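PDB 2ZZR: unsaturated glucuronyl hydrolase from Streptococcus agalactiae, which hydrolyses unsaturated chondroitin, hyaluronan and heparin disaccharides, releasing the unsaturated uronic acid from their non-reducing end. Local coordinates for residues 240-245 with 289-294. Numbering follows the deposited sequence. Where two conformers were deposited one is given.
Sequences DESSWA and YWDLIF. With SO4 (sulfate ion), chain C.
Backbone hydrogen bonds on both sides of Trp244 and Asp291 bridge the two loops: Leu292 N gives a bond of 2.7 Å to Ser243 O, and Ala245 N reaches Trp290 O at 3.0 Å. The carboxylate of Asp291 adds a polar grip. CG stands anti to the backbone N (chi1 -166°), and the carboxylate it carries faces 242-243; OD2 accepts from Ser243 N on the syn side at 2.8 Å and from Ile293 N through the anti lone pair at 3.1 Å. The second bond closes an Asx turn over the type I turn 291-294; OD1 takes Tyr238 N, so both oxygens of this buried acid bind main-chain N-H groups. Ile293 CG2 lies tightly against Ser242 CA at 3.4 Å, while branched Leu292 sets CG 4.1 Å from Ala245 CB, a methyl small enough to fit against the Tyr289 and Trp290 carbonyl oxygens, and also packs on helix 265-280. Trp244, the N-cap residue of helix 245-262, has its CB turned away from 289-294, though ring atom CD1 still comes near Trp290 O, and its side chain lies close to the substrate-binding residues Arg246 and Trp250. A single beta bridge with an Asx turn thus joins the loop from strand 229-233 to the loop between helices 265-280 and 304-318, beside the active site of this family 88 alpha-barrel hydrolase.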
loop_
_atom_site.group_PDB
_atom_site.type_symbol
_atom_site.label_atom_id
_atom_site.label_comp_id
_atom_site.label_asym_id
_atom_site.label_seq_id
_atom_site.Cartn_x
_atom_site.Cartn_y
_atom_site.Cartn_z
ATOM N N ASP A 240 -2.860 -6.945 -22.099
ATOM C CA ASP A 240 -3.987 -6.010 -22.081
ATOM C C ASP A 240 -5.234 -6.626 -21.462
ATOM O O ASP A 240 -6.112 -5.907 -20.979
ATOM C CB ASP A 240 -4.321 -5.536 -23.501
ATOM C CG ASP A 240 -3.173 -4.805 -24.166
ATOM O OD1 ASP A 240 -3.164 -4.751 -25.417
ATOM O OD2 ASP A 240 -2.282 -4.286 -23.456
ATOM N N GLU A 241 -5.307 -7.955 -21.491
ATOM C CA GLU A 241 -6.477 -8.688 -21.015
ATOM C C GLU A 241 -6.280 -9.238 -19.602
ATOM O O GLU A 241 -7.182 -9.872 -19.048
ATOM C CB GLU A 241 -6.820 -9.832 -21.982
ATOM C CG GLU A 241 -7.361 -9.383 -23.347
ATOM C CD GLU A 241 -6.307 -8.712 -24.216
ATOM O OE1 GLU A 241 -5.165 -9.222 -24.281
ATOM O OE2 GLU A 241 -6.617 -7.675 -24.840
ATOM N N SER A 242 -5.104 -8.986 -19.025
ATOM C CA SER A 242 -4.742 -9.555 -17.730
ATOM C C SER A 242 -5.129 -8.651 -16.549
ATOM O O SER A 242 -5.791 -7.618 -16.735
ATOM C CB SER A 242 -3.251 -9.914 -17.692
ATOM O OG SER A 242 -2.440 -8.754 -17.684
ATOM N N SER A 243 -4.701 -9.047 -15.348
ATOM C CA SER A 243 -5.087 -8.360 -14.119
ATOM C C SER A 243 -3.919 -8.253 -13.136
ATOM O O SER A 243 -3.704 -9.141 -12.312
ATOM C CB SER A 243 -6.271 -9.081 -13.468
ATOM O OG SER A 243 -6.872 -8.271 -12.480
ATOM N N TRP A 244 -3.169 -7.160 -13.237
ATOM C CA TRP A 244 -2.002 -6.913 -12.385
ATOM C C TRP A 244 -2.399 -6.951 -10.908
ATOM O O TRP A 244 -3.285 -6.215 -10.487
ATOM C CB TRP A 244 -1.389 -5.566 -12.762
ATOM C CG TRP A 244 -0.237 -5.108 -11.916
ATOM C CD1 TRP A 244 0.896 -5.813 -11.602
ATOM C CD2 TRP A 244 -0.087 -3.819 -11.316
ATOM N NE1 TRP A 244 1.732 -5.041 -10.831
ATOM C CE2 TRP A 244 1.152 -3.814 -10.637
ATOM C CE3 TRP A 244 -0.882 -2.665 -11.284
ATOM C CZ2 TRP A 244 1.612 -2.699 -9.925
ATOM C CZ3 TRP A 244 -0.424 -1.557 -10.575
ATOM C CH2 TRP A 244 0.813 -1.584 -9.905
ATOM N N ALA A 245 -1.753 -7.824 -10.136
ATOM C CA ALA A 245 -2.208 -8.123 -8.773
ATOM C C ALA A 245 -2.095 -6.943 -7.813
ATOM O O ALA A 245 -3.031 -6.665 -7.052
ATOM C CB ALA A 245 -1.478 -9.347 -8.209
ATOM N N TYR A 289 -0.510 -14.634 -7.458
ATOM C CA TYR A 289 0.499 -14.577 -8.510
ATOM C C TYR A 289 0.636 -13.110 -8.900
ATOM O O TYR A 289 -0.247 -12.301 -8.600
ATOM C CB TYR A 289 0.094 -15.457 -9.704
ATOM C CG TYR A 289 0.430 -16.918 -9.500
ATOM C CD1 TYR A 289 1.565 -17.483 -10.093
ATOM C CD2 TYR A 289 -0.371 -17.737 -8.703
ATOM C CE1 TYR A 289 1.885 -18.826 -9.900
ATOM C CE2 TYR A 289 -0.051 -19.082 -8.499
ATOM C CZ TYR A 289 1.074 -19.620 -9.114
ATOM O OH TYR A 289 1.396 -20.949 -8.920
ATOM N N TRP A 290 1.743 -12.752 -9.544
ATOM C CA TRP A 290 2.024 -11.344 -9.829
ATOM C C TRP A 290 0.960 -10.715 -10.729
ATOM O O TRP A 290 0.696 -9.509 -10.671
ATOM C CB TRP A 290 3.430 -11.188 -10.414
ATOM C CG TRP A 290 3.564 -11.663 -11.825
ATOM C CD1 TRP A 290 3.857 -12.932 -12.244
ATOM C CD2 TRP A 290 3.419 -10.871 -13.005
ATOM N NE1 TRP A 290 3.901 -12.976 -13.622
ATOM C CE2 TRP A 290 3.638 -11.724 -14.111
ATOM C CE3 TRP A 290 3.132 -9.519 -13.239
ATOM C CZ2 TRP A 290 3.568 -11.269 -15.427
ATOM C CZ3 TRP A 290 3.059 -9.068 -14.546
ATOM C CH2 TRP A 290 3.284 -9.941 -15.625
ATOM N N ASP A 291 0.366 -11.553 -11.570
ATOM C CA ASP A 291 -0.793 -11.183 -12.354
ATOM C C ASP A 291 -1.875 -12.208 -12.070
ATOM O O ASP A 291 -1.612 -13.416 -12.069
ATOM C CB ASP A 291 -0.461 -11.152 -13.845
ATOM C CG ASP A 291 -1.527 -10.452 -14.654
ATOM O OD1 ASP A 291 -1.203 -9.449 -15.322
ATOM O OD2 ASP A 291 -2.698 -10.892 -14.603
ATOM N N LEU A 292 -3.085 -11.721 -11.812
ATOM C CA LEU A 292 -4.188 -12.571 -11.369
ATOM C C LEU A 292 -4.716 -13.519 -12.455
ATOM O O LEU A 292 -5.558 -14.371 -12.171
ATOM C CB LEU A 292 -5.322 -11.722 -10.768
ATOM C CG LEU A 292 -4.988 -10.934 -9.487
ATOM C CD1 LEU A 292 -6.133 -9.992 -9.109
ATOM C CD2 LEU A 292 -4.661 -11.869 -8.324
ATOM N N ILE A 293 -4.208 -13.398 -13.682
ATOM C CA ILE A 293 -4.556 -14.372 -14.730
ATOM C C ILE A 293 -3.862 -15.712 -14.504
ATOM O O ILE A 293 -4.302 -16.742 -15.027
ATOM C CB ILE A 293 -4.295 -13.862 -16.177
ATOM C CG1 ILE A 293 -2.812 -13.531 -16.403
ATOM C CG2 ILE A 293 -5.208 -12.697 -16.488
ATOM C CD1 ILE A 293 -2.393 -13.533 -17.875
ATOM N N PHE A 294 -2.792 -15.695 -13.713
ATOM C CA PHE A 294 -2.043 -16.905 -13.401
ATOM C C PHE A 294 -2.479 -17.538 -12.091
ATOM O O PHE A 294 -2.777 -16.848 -11.114
ATOM C CB PHE A 294 -0.536 -16.624 -13.364
ATOM C CG PHE A 294 -0.003 -16.009 -14.625
ATOM C CD1 PHE A 294 -0.112 -16.679 -15.844
ATOM C CD2 PHE A 294 0.619 -14.765 -14.597
ATOM C CE1 PHE A 294 0.377 -16.110 -17.014
ATOM C CE2 PHE A 294 1.118 -14.186 -15.761
ATOM C CZ PHE A 294 0.999 -14.863 -16.975
HETATM S S SO4 C . 3.752 -23.115 -10.108
HETATM O O1 SO4 C . 2.669 -23.926 -9.565
HETATM O O2 SO4 C . 3.222 -21.871 -10.653
HETATM O O3 SO4 C . 4.722 -22.806 -9.066
HETATM O O4 SO4 C . 4.414 -23.850 -11.182
#